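Local coordinates for CELL division protein FTSZ homolog 1 (Methanocaldococcus jannaschii, PDB 2VAP), which binds GTP and, as a tubulin homologue, probably hydrolyses it and polymerises into the contractile ring formed at the future division site, at residues A[161-166]-A[191-196]; A[169-174]-A[346-351]; A[251-256]-A[272-277]. All coordinates share one frame; numbering follows the deposited sequence.

Contact 1: A[161-166]-A[191-196]; sequences PFVMEG and PNEKLF. With GDP (guanosine-5'-diphosphate), chain B.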
loop_
_atom_site.group_PDB
_atom_site.type_symbol
_atom_site.label_atom_id
_atom_site.label_comp_id
_atom_site.label_asym_id
_atom_site.label_seq_id
_atom_site.Cartn_x
_atom_site.Cartn_y
_atom_site.Cartn_z
ATOM N N PRO A 161 6.597 -9.902 -9.197
ATOM C CA PRO A 161 5.926 -10.651 -10.266
ATOM C C PRO A 161 5.702 -12.133 -9.953
ATOM O O PRO A 161 6.341 -12.686 -9.054
ATOM C CB PRO A 161 6.889 -10.505 -11.450
ATOM C CG PRO A 161 8.213 -10.263 -10.836
ATOM C CD PRO A 161 7.940 -9.452 -9.608
ATOM N N PHE A 162 4.785 -12.754 -10.695
ATOM C CA PHE A 162 4.584 -14.201 -10.651
ATOM C C PHE A 162 5.812 -14.896 -11.229
ATOM O O PHE A 162 6.483 -14.347 -12.105
ATOM C CB PHE A 162 3.358 -14.603 -11.476
ATOM C CG PHE A 162 2.057 -14.041 -10.970
ATOM C CD1 PHE A 162 1.351 -14.683 -9.957
ATOM C CD2 PHE A 162 1.522 -12.885 -11.528
ATOM C CE1 PHE A 162 0.135 -14.177 -9.500
ATOM C CE2 PHE A 162 0.307 -12.370 -11.075
ATOM C CZ PHE A 162 -0.386 -13.017 -10.058
ATOM N N VAL A 163 6.095 -16.107 -10.751
ATOM C CA VAL A 163 7.236 -16.884 -11.247
ATOM C C VAL A 163 7.144 -17.139 -12.759
ATOM O O VAL A 163 8.158 -17.096 -13.460
ATOM C CB VAL A 163 7.416 -18.214 -10.460
ATOM C CG1 VAL A 163 8.401 -19.145 -11.160
ATOM C CG2 VAL A 163 7.890 -17.928 -9.040
ATOM N N MET A 164 5.929 -17.371 -13.257
ATOM C CA MET A 164 5.728 -17.671 -14.680
ATOM C C MET A 164 6.038 -16.491 -15.612
ATOM O O MET A 164 6.090 -16.655 -16.833
ATOM C CB MET A 164 4.322 -18.232 -14.939
ATOM C CG MET A 164 3.192 -17.215 -14.905
ATOM S SD MET A 164 1.654 -17.900 -15.559
ATOM C CE MET A 164 1.141 -18.948 -14.204
ATOM N N GLU A 165 6.251 -15.311 -15.030
ATOM C CA GLU A 165 6.641 -14.126 -15.798
ATOM C C GLU A 165 8.109 -14.170 -16.225
ATOM O O GLU A 165 8.517 -13.441 -17.132
ATOM C CB GLU A 165 6.355 -12.844 -15.013
ATOM C CG GLU A 165 4.883 -12.604 -14.721
ATOM C CD GLU A 165 4.626 -11.221 -14.165
ATOM O OE1 GLU A 165 5.020 -10.237 -14.827
ATOM O OE2 GLU A 165 4.030 -11.118 -13.071
ATOM N N GLY A 166 8.898 -15.017 -15.566
ATOM C CA GLY A 166 10.286 -15.245 -15.962
ATOM C C GLY A 166 11.334 -14.670 -15.029
ATOM O O GLY A 166 11.025 -13.872 -14.137
ATOM N N PRO A 191 4.109 -10.388 -2.588
ATOM C CA PRO A 191 4.566 -11.335 -3.602
ATOM C C PRO A 191 3.385 -11.962 -4.344
ATOM O O PRO A 191 2.650 -12.770 -3.768
ATOM C CB PRO A 191 5.344 -12.378 -2.791
ATOM C CG PRO A 191 4.815 -12.280 -1.394
ATOM C CD PRO A 191 4.098 -10.971 -1.232
ATOM N N ASN A 192 3.203 -11.574 -5.608
ATOM C CA ASN A 192 2.103 -12.088 -6.431
ATOM C C ASN A 192 2.062 -13.614 -6.516
ATOM O O ASN A 192 0.986 -14.198 -6.609
ATOM C CB ASN A 192 2.130 -11.492 -7.845
ATOM C CG ASN A 192 1.554 -10.080 -7.911
ATOM O OD1 ASN A 192 1.725 -9.381 -8.912
ATOM N ND2 ASN A 192 0.863 -9.660 -6.857
ATOM N N GLU A 193 3.231 -14.249 -6.474
ATOM C CA GLU A 193 3.318 -15.711 -6.540
ATOM C C GLU A 193 2.475 -16.394 -5.457
ATOM O O GLU A 193 1.881 -17.447 -5.700
ATOM C CB GLU A 193 4.779 -16.175 -6.477
ATOM C CG GLU A 193 4.990 -17.687 -6.654
ATOM C CD GLU A 193 4.575 -18.218 -8.027
ATOM O OE1 GLU A 193 4.318 -17.413 -8.951
ATOM O OE2 GLU A 193 4.516 -19.456 -8.185
ATOM N N LYS A 194 2.409 -15.779 -4.278
ATOM C CA LYS A 194 1.640 -16.332 -3.159
ATOM C C LYS A 194 0.122 -16.264 -3.368
ATOM O O LYS A 194 -0.632 -16.942 -2.666
ATOM C CB LYS A 194 2.037 -15.669 -1.832
ATOM C CG LYS A 194 3.516 -15.820 -1.453
ATOM C CD LYS A 194 3.982 -17.278 -1.385
ATOM C CE LYS A 194 3.568 -17.954 -0.089
ATOM N NZ LYS A 194 4.263 -19.257 0.106
ATOM N N LEU A 195 -0.319 -15.461 -4.336
ATOM C CA LEU A 195 -1.736 -15.410 -4.709
ATOM C C LEU A 195 -2.206 -16.750 -5.272
ATOM O O LEU A 195 -3.387 -17.089 -5.179
ATOM C CB LEU A 195 -2.004 -14.293 -5.723
ATOM C CG LEU A 195 -1.753 -12.849 -5.282
ATOM C CD1 LEU A 195 -1.797 -11.924 -6.484
ATOM C CD2 LEU A 195 -2.754 -12.409 -4.225
ATOM N N PHE A 196 -1.270 -17.507 -5.841
ATOM C CA PHE A 196 -1.567 -18.835 -6.378
ATOM C C PHE A 196 -1.803 -19.889 -5.289
ATOM O O PHE A 196 -2.191 -21.019 -5.589
ATOM C CB PHE A 196 -0.471 -19.288 -7.348
ATOM C CG PHE A 196 -0.601 -18.709 -8.736
ATOM C CD1 PHE A 196 -1.845 -18.611 -9.358
ATOM C CD2 PHE A 196 0.529 -18.290 -9.433
ATOM C CE1 PHE A 196 -1.965 -18.085 -10.644
ATOM C CE2 PHE A 196 0.420 -17.768 -10.722
ATOM C CZ PHE A 196 -0.830 -17.663 -11.325
HETATM P PB GDP B . 5.514 -1.076 -16.569
HETATM O O1B GDP B . 6.704 -1.014 -17.495
HETATM O O2B GDP B . 4.382 -0.260 -17.149
HETATM O O3B GDP B . 5.905 -0.526 -15.219
HETATM O O3A GDP B . 5.081 -2.620 -16.434
HETATM P PA GDP B . 3.640 -3.109 -15.904
HETATM O O1A GDP B . 3.085 -2.192 -14.843
HETATM O O2A GDP B . 2.669 -3.286 -17.048
HETATM O "O5'" GDP B . 3.987 -4.544 -15.270
HETATM C "C5'" GDP B . 4.955 -4.652 -14.231
HETATM C "C4'" GDP B . 4.571 -5.795 -13.306
HETATM O "O4'" GDP B . 3.262 -5.574 -12.773
HETATM C "C3'" GDP B . 4.515 -7.121 -14.046
HETATM O "O3'" GDP B . 5.759 -7.823 -13.957
HETATM C "C2'" GDP B . 3.371 -7.865 -13.388
HETATM O "O2'" GDP B . 3.852 -8.663 -12.302
HETATM C "C1'" GDP B . 2.482 -6.772 -12.822
HETATM N N9 GDP B . 1.269 -6.551 -13.657
HETATM C C8 GDP B . 1.182 -6.519 -15.005
HETATM N N7 GDP B . -0.095 -6.284 -15.411
HETATM C C5 GDP B . -0.851 -6.158 -14.303
HETATM C C6 GDP B . -2.281 -5.901 -13.997
HETATM O O6 GDP B . -3.117 -5.741 -14.913
HETATM N N1 GDP B . -2.651 -5.846 -12.705
HETATM C C2 GDP B . -1.774 -6.013 -11.693
HETATM N N2 GDP B . -2.215 -5.945 -10.414
HETATM N N3 GDP B . -0.454 -6.251 -11.904
HETATM C C4 GDP B . 0.054 -6.332 -13.157
HETATM O O HOH W 1 5.985 -13.012 -6.242
HETATM O O HOH W 2 3.870 -18.294 -11.438
#
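The ring of Phe-162 carries CB of Asn-192 over the centre of one face, a CH-pi contact in which CB stands 3.6 Å from the ring centroid and 8° off the ring normal. The ring of Phe-196 meets Phe-162 obliquely, planes at 45°, with CD1 of Phe-162 3.3 Å from CE2 of Phe-196. On one face of Phe-196 lies CE1 of Phe-162, displaced toward the rim, while OE1 of Glu-193 sits in plane at its edge. CE of Met-164 also touches this ring obliquely, 3.7 Å from CZ of Phe-196. Beyond the rings, OE1 of Glu-193 takes a nearly straight hydrogen bond from the backbone N of Val-163, 2.8 Å long, which arrives from above the carboxylate plane. CG of Glu-193 is anti to its backbone N (chi1 -175°), and the bend at chi2 places CD 3.5 Å from CG2 of Val-163. A water on the same OE1 accepts from the N of Met-164; a second water bridges O of Pro-161 and N of Glu-193. The loop 161-166 also serves the nucleotide site: OE2 of Glu-165 accepts from O2' of GDP at 2.6 Å and from the N of Phe-162, and OE1 accepts from O3', so the carboxylate grips both ribose hydroxyls. The contact joins the loop after strand 153-160 to the end of strand 186-191 and the short helix 195-198; the two strands are neighbours at one border of the parallel sheet of the GTPase domain. Helix 204-227 packs against Phe-162, Met-164 and Leu-195, and Pro-161 rests on helix 167-181.

Contact 2: A[169-174]-A[346-351]; sequences RMKNAM and FTDTGL. With GDP (guanosine-5'-diphosphate), chain B.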
loop_
_atom_site.group_PDB
_atom_site.type_symbol
_atom_site.label_atom_id
_atom_site.label_comp_id
_atom_site.label_asym_id
_atom_site.label_seq_id
_atom_site.Cartn_x
_atom_site.Cartn_y
_atom_site.Cartn_z
ATOM N N ARG A 169 12.161 -10.602 -15.340
ATOM C CA ARG A 169 11.162 -9.796 -14.632
ATOM C C ARG A 169 11.421 -9.757 -13.126
ATOM O O ARG A 169 11.367 -8.689 -12.515
ATOM C CB ARG A 169 9.748 -10.315 -14.920
ATOM C CG ARG A 169 9.197 -9.928 -16.289
ATOM C CD ARG A 169 8.348 -8.666 -16.220
ATOM N NE ARG A 169 8.165 -8.056 -17.536
ATOM C CZ ARG A 169 7.335 -7.049 -17.797
ATOM N NH1 ARG A 169 6.584 -6.523 -16.836
ATOM N NH2 ARG A 169 7.249 -6.568 -19.029
ATOM N N MET A 170 11.712 -10.917 -12.540
ATOM C CA MET A 170 11.981 -11.007 -11.102
ATOM C C MET A 170 13.290 -10.315 -10.716
ATOM O O MET A 170 13.339 -9.603 -9.710
ATOM C CB MET A 170 11.971 -12.467 -10.629
ATOM C CG MET A 170 12.173 -12.649 -9.121
ATOM S SD MET A 170 10.946 -11.812 -8.088
ATOM C CE MET A 170 9.560 -12.937 -8.220
ATOM N N LYS A 171 14.337 -10.519 -11.517
ATOM C CA LYS A 171 15.631 -9.871 -11.288
ATOM C C LYS A 171 15.494 -8.349 -11.314
ATOM O O LYS A 171 15.988 -7.662 -10.418
ATOM C CB LYS A 171 16.668 -10.339 -12.316
ATOM C CG LYS A 171 18.081 -9.826 -12.059
ATOM C CD LYS A 171 19.037 -10.255 -13.163
ATOM C CE LYS A 171 20.429 -9.663 -12.964
ATOM N NZ LYS A 171 21.139 -10.247 -11.791
ATOM N N ASN A 172 14.814 -7.835 -12.338
ATOM C CA ASN A 172 14.526 -6.404 -12.441
ATOM C C ASN A 172 13.723 -5.891 -11.245
ATOM O O ASN A 172 14.043 -4.843 -10.682
ATOM C CB ASN A 172 13.807 -6.084 -13.757
ATOM C CG ASN A 172 14.735 -6.127 -14.968
ATOM O OD1 ASN A 172 14.274 -6.158 -16.109
ATOM N ND2 ASN A 172 16.042 -6.124 -14.725
ATOM N N ALA A 173 12.696 -6.645 -10.857
ATOM C CA ALA A 173 11.852 -6.300 -9.710
ATOM C C ALA A 173 12.646 -6.197 -8.409
ATOM O O ALA A 173 12.447 -5.267 -7.626
ATOM C CB ALA A 173 10.730 -7.313 -9.556
ATOM N N MET A 174 13.543 -7.157 -8.192
ATOM C CA MET A 174 14.334 -7.219 -6.965
ATOM C C MET A 174 15.400 -6.130 -6.897
ATOM O O MET A 174 15.729 -5.648 -5.811
ATOM C CB MET A 174 14.960 -8.606 -6.793
ATOM C CG MET A 174 13.957 -9.705 -6.445
ATOM S SD MET A 174 12.972 -9.369 -4.965
ATOM C CE MET A 174 14.235 -9.343 -3.692
ATOM N N PHE A 346 17.215 -10.447 0.451
ATOM C CA PHE A 346 16.955 -10.037 -0.927
ATOM C C PHE A 346 17.876 -10.796 -1.881
ATOM O O PHE A 346 19.100 -10.682 -1.789
ATOM C CB PHE A 346 17.190 -8.527 -1.086
ATOM C CG PHE A 346 16.067 -7.657 -0.566
ATOM C CD1 PHE A 346 15.218 -8.093 0.451
ATOM C CD2 PHE A 346 15.888 -6.374 -1.077
ATOM C CE1 PHE A 346 14.195 -7.276 0.928
ATOM C CE2 PHE A 346 14.872 -5.549 -0.604
ATOM C CZ PHE A 346 14.023 -6.000 0.400
ATOM N N THR A 347 17.285 -11.578 -2.783
ATOM C CA THR A 347 18.048 -12.298 -3.810
ATOM C C THR A 347 17.527 -11.952 -5.205
ATOM O O THR A 347 16.477 -11.322 -5.340
ATOM C CB THR A 347 18.001 -13.840 -3.619
ATOM O OG1 THR A 347 16.687 -14.330 -3.916
ATOM C CG2 THR A 347 18.394 -14.240 -2.197
ATOM N N ASP A 348 18.261 -12.370 -6.235
ATOM C CA ASP A 348 17.867 -12.131 -7.627
ATOM C C ASP A 348 16.608 -12.899 -8.037
ATOM O O ASP A 348 15.939 -12.529 -9.004
ATOM C CB ASP A 348 19.019 -12.469 -8.581
ATOM C CG ASP A 348 20.163 -11.467 -8.505
ATOM O OD1 ASP A 348 19.927 -10.299 -8.126
ATOM O OD2 ASP A 348 21.304 -11.851 -8.837
ATOM N N THR A 349 16.294 -13.962 -7.297
ATOM C CA THR A 349 15.140 -14.813 -7.596
ATOM C C THR A 349 13.947 -14.543 -6.674
ATOM O O THR A 349 12.929 -15.238 -6.744
ATOM C CB THR A 349 15.507 -16.317 -7.546
ATOM O OG1 THR A 349 16.038 -16.640 -6.255
ATOM C CG2 THR A 349 16.532 -16.661 -8.620
ATOM N N GLY A 350 14.074 -13.531 -5.817
ATOM C CA GLY A 350 12.983 -13.126 -4.932
ATOM C C GLY A 350 13.365 -13.031 -3.467
ATOM O O GLY A 350 14.547 -12.955 -3.123
ATOM N N LEU A 351 12.352 -13.032 -2.604
ATOM C CA LEU A 351 12.554 -12.932 -1.161
ATOM C C LEU A 351 12.805 -14.305 -0.547
ATOM O O LEU A 351 12.032 -15.243 -0.759
ATOM C CB LEU A 351 11.349 -12.260 -0.489
ATOM C CG LEU A 351 10.921 -10.874 -0.986
ATOM C CD1 LEU A 351 9.542 -10.519 -0.450
ATOM C CD2 LEU A 351 11.936 -9.798 -0.623
HETATM P PB GDP B . 5.514 -1.076 -16.569
HETATM O O1B GDP B . 6.704 -1.014 -17.495
HETATM O O2B GDP B . 4.382 -0.260 -17.149
HETATM O O3B GDP B . 5.905 -0.526 -15.219
HETATM O O3A GDP B . 5.081 -2.620 -16.434
HETATM P PA GDP B . 3.640 -3.109 -15.904
HETATM O O1A GDP B . 3.085 -2.192 -14.843
HETATM O O2A GDP B . 2.669 -3.286 -17.048
HETATM O "O5'" GDP B . 3.987 -4.544 -15.270
HETATM C "C5'" GDP B . 4.955 -4.652 -14.231
HETATM C "C4'" GDP B . 4.571 -5.795 -13.306
HETATM O "O4'" GDP B . 3.262 -5.574 -12.773
HETATM C "C3'" GDP B . 4.515 -7.121 -14.046
HETATM O "O3'" GDP B . 5.759 -7.823 -13.957
HETATM C "C2'" GDP B . 3.371 -7.865 -13.388
HETATM O "O2'" GDP B . 3.852 -8.663 -12.302
HETATM C "C1'" GDP B . 2.482 -6.772 -12.822
HETATM N N9 GDP B . 1.269 -6.551 -13.657
HETATM C C8 GDP B . 1.182 -6.519 -15.005
HETATM N N7 GDP B . -0.095 -6.284 -15.411
HETATM C C5 GDP B . -0.851 -6.158 -14.303
HETATM C C6 GDP B . -2.281 -5.901 -13.997
HETATM O O6 GDP B . -3.117 -5.741 -14.913
HETATM N N1 GDP B . -2.651 -5.846 -12.705
HETATM C C2 GDP B . -1.774 -6.013 -11.693
HETATM N N2 GDP B . -2.215 -5.945 -10.414
HETATM N N3 GDP B . -0.454 -6.251 -11.904
HETATM C C4 GDP B . 0.054 -6.332 -13.157
#
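Met-174 and Met-170 of helix 167-181 pack against a beta hairpin, strands 344-347 and 350-353 joined by a type I turn from Thr-347 to Gly-350. CG of Met-174 lies 3.2 Å from O of Thr-347. Bends at chi2 and chi3 fold the chain back, and its CE sits 4.0 Å from CG of Phe-346 and 3.9 Å from CD2 of Leu-351. An alanine here would probably leave a gap between helix and hairpin, with Phe-346 and Leu-351 deprived of their shared methyl neighbour. One helical turn earlier, CG of Met-170 rests 3.6 Å from C of Thr-349. NZ of Lys-171 forms a long salt bridge of 3.4 Å with OD2 of Asp-348, the side chains running in the same direction. Farther out, Phe-346 and Leu-351 also touch Leu-177 of the same helix, and Arg-169 reaches the nucleotide with a weak hydrogen bond from NH1 to O3' of GDP. At its backbone angles a CB on Gly-350 would jam against O of Thr-349, which calls for glycine. Two bonds help hold the turn: O of Gly-350 accepts from N of Thr-347 and, at 2.7 Å, from OG1 of that threonine, the donors arriving from opposite faces of the carbonyl plane.

Contact 3: A[251-256]-A[272-277]; sequences IGIGES and SPLLDV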
loop_
_atom_site.group_PDB
_atom_site.type_symbol
_atom_site.label_atom_id
_atom_site.label_comp_id
_atom_site.label_asym_id
_atom_site.label_seq_id
_atom_site.Cartn_x
_atom_site.Cartn_y
_atom_site.Cartn_z
ATOM N N ILE A 251 1.715 -7.984 4.091
ATOM C CA ILE A 251 0.296 -7.918 4.443
ATOM C C ILE A 251 -0.362 -9.285 4.615
ATOM O O ILE A 251 0.101 -10.290 4.069
ATOM C CB ILE A 251 -0.533 -7.066 3.433
ATOM C CG1 ILE A 251 -0.665 -7.777 2.077
ATOM C CG2 ILE A 251 0.064 -5.666 3.286
ATOM C CD1 ILE A 251 -1.737 -7.190 1.165
ATOM N N GLY A 252 -1.439 -9.297 5.392
ATOM C CA GLY A 252 -2.321 -10.448 5.516
ATOM C C GLY A 252 -3.756 -9.971 5.418
ATOM O O GLY A 252 -4.133 -8.989 6.064
ATOM N N ILE A 253 -4.550 -10.649 4.595
ATOM C CA ILE A 253 -5.963 -10.312 4.426
ATOM C C ILE A 253 -6.844 -11.505 4.786
ATOM O O ILE A 253 -6.593 -12.630 4.348
ATOM C CB ILE A 253 -6.281 -9.823 2.982
ATOM C CG1 ILE A 253 -5.422 -8.604 2.620
ATOM C CG2 ILE A 253 -7.770 -9.483 2.834
ATOM C CD1 ILE A 253 -5.397 -8.274 1.133
ATOM N N GLY A 254 -7.867 -11.246 5.594
ATOM C CA GLY A 254 -8.839 -12.264 5.969
ATOM C C GLY A 254 -10.256 -11.730 5.936
ATOM O O GLY A 254 -10.488 -10.551 6.203
ATOM N N GLU A 255 -11.203 -12.601 5.597
ATOM C CA GLU A 255 -12.620 -12.241 5.581
ATOM C C GLU A 255 -13.502 -13.427 5.965
ATOM O O GLU A 255 -13.182 -14.576 5.650
ATOM C CB GLU A 255 -13.038 -11.664 4.221
ATOM C CG GLU A 255 -12.787 -12.573 3.017
ATOM C CD GLU A 255 -13.337 -12.003 1.718
ATOM O OE1 GLU A 255 -13.429 -10.762 1.590
ATOM O OE2 GLU A 255 -13.673 -12.802 0.820
ATOM N N SER A 256 -14.604 -13.135 6.651
ATOM C CA SER A 256 -15.549 -14.158 7.096
ATOM C C SER A 256 -16.937 -13.568 7.324
ATOM O O SER A 256 -17.068 -12.418 7.748
ATOM C CB SER A 256 -15.055 -14.824 8.382
ATOM O OG SER A 256 -15.940 -15.849 8.802
ATOM N N SER A 272 -2.426 -15.867 6.291
ATOM C CA SER A 272 -2.429 -15.493 4.875
ATOM C C SER A 272 -1.115 -15.852 4.179
ATOM O O SER A 272 -0.038 -15.612 4.731
ATOM C CB SER A 272 -2.716 -13.998 4.708
ATOM O OG SER A 272 -2.652 -13.613 3.344
ATOM N N PRO A 273 -1.203 -16.437 2.966
ATOM C CA PRO A 273 -0.017 -16.729 2.154
ATOM C C PRO A 273 0.802 -15.478 1.832
ATOM O O PRO A 273 2.009 -15.577 1.605
ATOM C CB PRO A 273 -0.610 -17.319 0.869
ATOM C CG PRO A 273 -1.936 -17.850 1.275
ATOM C CD PRO A 273 -2.440 -16.882 2.298
ATOM N N LEU A 274 0.147 -14.317 1.823
ATOM C CA LEU A 274 0.815 -13.045 1.535
ATOM C C LEU A 274 1.790 -12.615 2.634
ATOM O O LEU A 274 2.713 -11.837 2.378
ATOM C CB LEU A 274 -0.215 -11.942 1.256
ATOM C CG LEU A 274 -1.143 -12.145 0.052
ATOM C CD1 LEU A 274 -2.226 -11.078 0.027
ATOM C CD2 LEU A 274 -0.369 -12.164 -1.265
ATOM N N LEU A 275 1.583 -13.117 3.852
ATOM C CA LEU A 275 2.554 -12.937 4.930
ATOM C C LEU A 275 3.682 -13.957 4.772
ATOM O O LEU A 275 3.807 -14.898 5.562
ATOM C CB LEU A 275 1.889 -13.064 6.308
ATOM C CG LEU A 275 1.103 -11.875 6.868
ATOM C CD1 LEU A 275 0.416 -12.264 8.168
ATOM C CD2 LEU A 275 2.000 -10.653 7.081
ATOM N N ASP A 276 4.495 -13.753 3.738
ATOM C CA ASP A 276 5.554 -14.687 3.361
ATOM C C ASP A 276 6.817 -14.457 4.197
ATOM O O ASP A 276 7.893 -14.165 3.664
ATOM C CB ASP A 276 5.849 -14.562 1.858
ATOM C CG ASP A 276 6.611 -15.757 1.299
ATOM O OD1 ASP A 276 7.109 -15.653 0.159
ATOM O OD2 ASP A 276 6.713 -16.797 1.987
ATOM N N VAL A 277 6.664 -14.596 5.513
ATOM C CA VAL A 277 7.735 -14.359 6.482
ATOM C C VAL A 277 7.363 -14.982 7.832
ATOM O O VAL A 277 6.182 -15.192 8.121
ATOM C CB VAL A 277 8.033 -12.829 6.649
ATOM C CG1 VAL A 277 6.851 -12.094 7.287
ATOM C CG2 VAL A 277 9.318 -12.593 7.441
HETATM O O HOH W 3 2.555 -9.194 1.617
HETATM O O HOH W 4 -5.257 -14.094 2.504
#
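An ST turn within a type I beta turn, Ser-272 to Leu-275, packs against the first half of edge strand 249-256 in the C-terminal domain of FtsZ. OG of Ser-272, anti to its backbone N (chi1 177°), accepts from N of Leu-274 at 3.3 Å, and CB of Ser-272 rests 3.7 Å from CA of Gly-252. A side chain at Gly-252 would be tight against CD1 of Leu-275, and the glycine therefore lets the turn lie close to the strand. The leucines approach the carbonyl of Ile-251: CB of Leu-274 is 3.3 Å from its O, and CG of Leu-275 is 3.4 Å from the same oxygen. Ile-251 and Leu-274 run alongside each other in one direction, their CD1 atoms 4.1 Å apart. The polar links between the two segments run through water. One water accepts from N of Ile-251 and donates to O of Leu-274 at 2.8 Å; another donates to O of Ile-253 and is hydrogen-bonded to OG of Ser-272. The N of Ile-253, buried here, has no partner in the model. Strand 249-256 pairs on its far flank with strand 331-338, whose Leu-335 and Ile-337 touch Leu-275. Ile-251, Ile-253 and Leu-274 reach Val-214 of helix 204-227, and Ile-251 and Leu-274 also meet Ile-190 of strand 186-191, placing the contact at the seam with the GTPase domain.

How the contacts relate
Contacts 1 and 2 lie next to each other, centres about 11 Å apart, and share the GDP site and the loop-helix unit 161-181; Pro-161 packs on Met-170 and Ala-173. Their segments alternate along the chain, whereas contact 3 follows contact 1 and is nested within the long loop that contact 2 closes. Contacts 1 and 3, about 15 Å between centres, touch where Leu-195 meets Leu-274 and Lys-194 meets Pro-273. Contacts 2 and 3 do not touch, their centres being about 21 Å apart. Together the contacts tie the nucleotide-binding GTPase domain to the hairpin 344-353 on one side and, through helix 204-227 and strand 186-191, to the C-terminal domain.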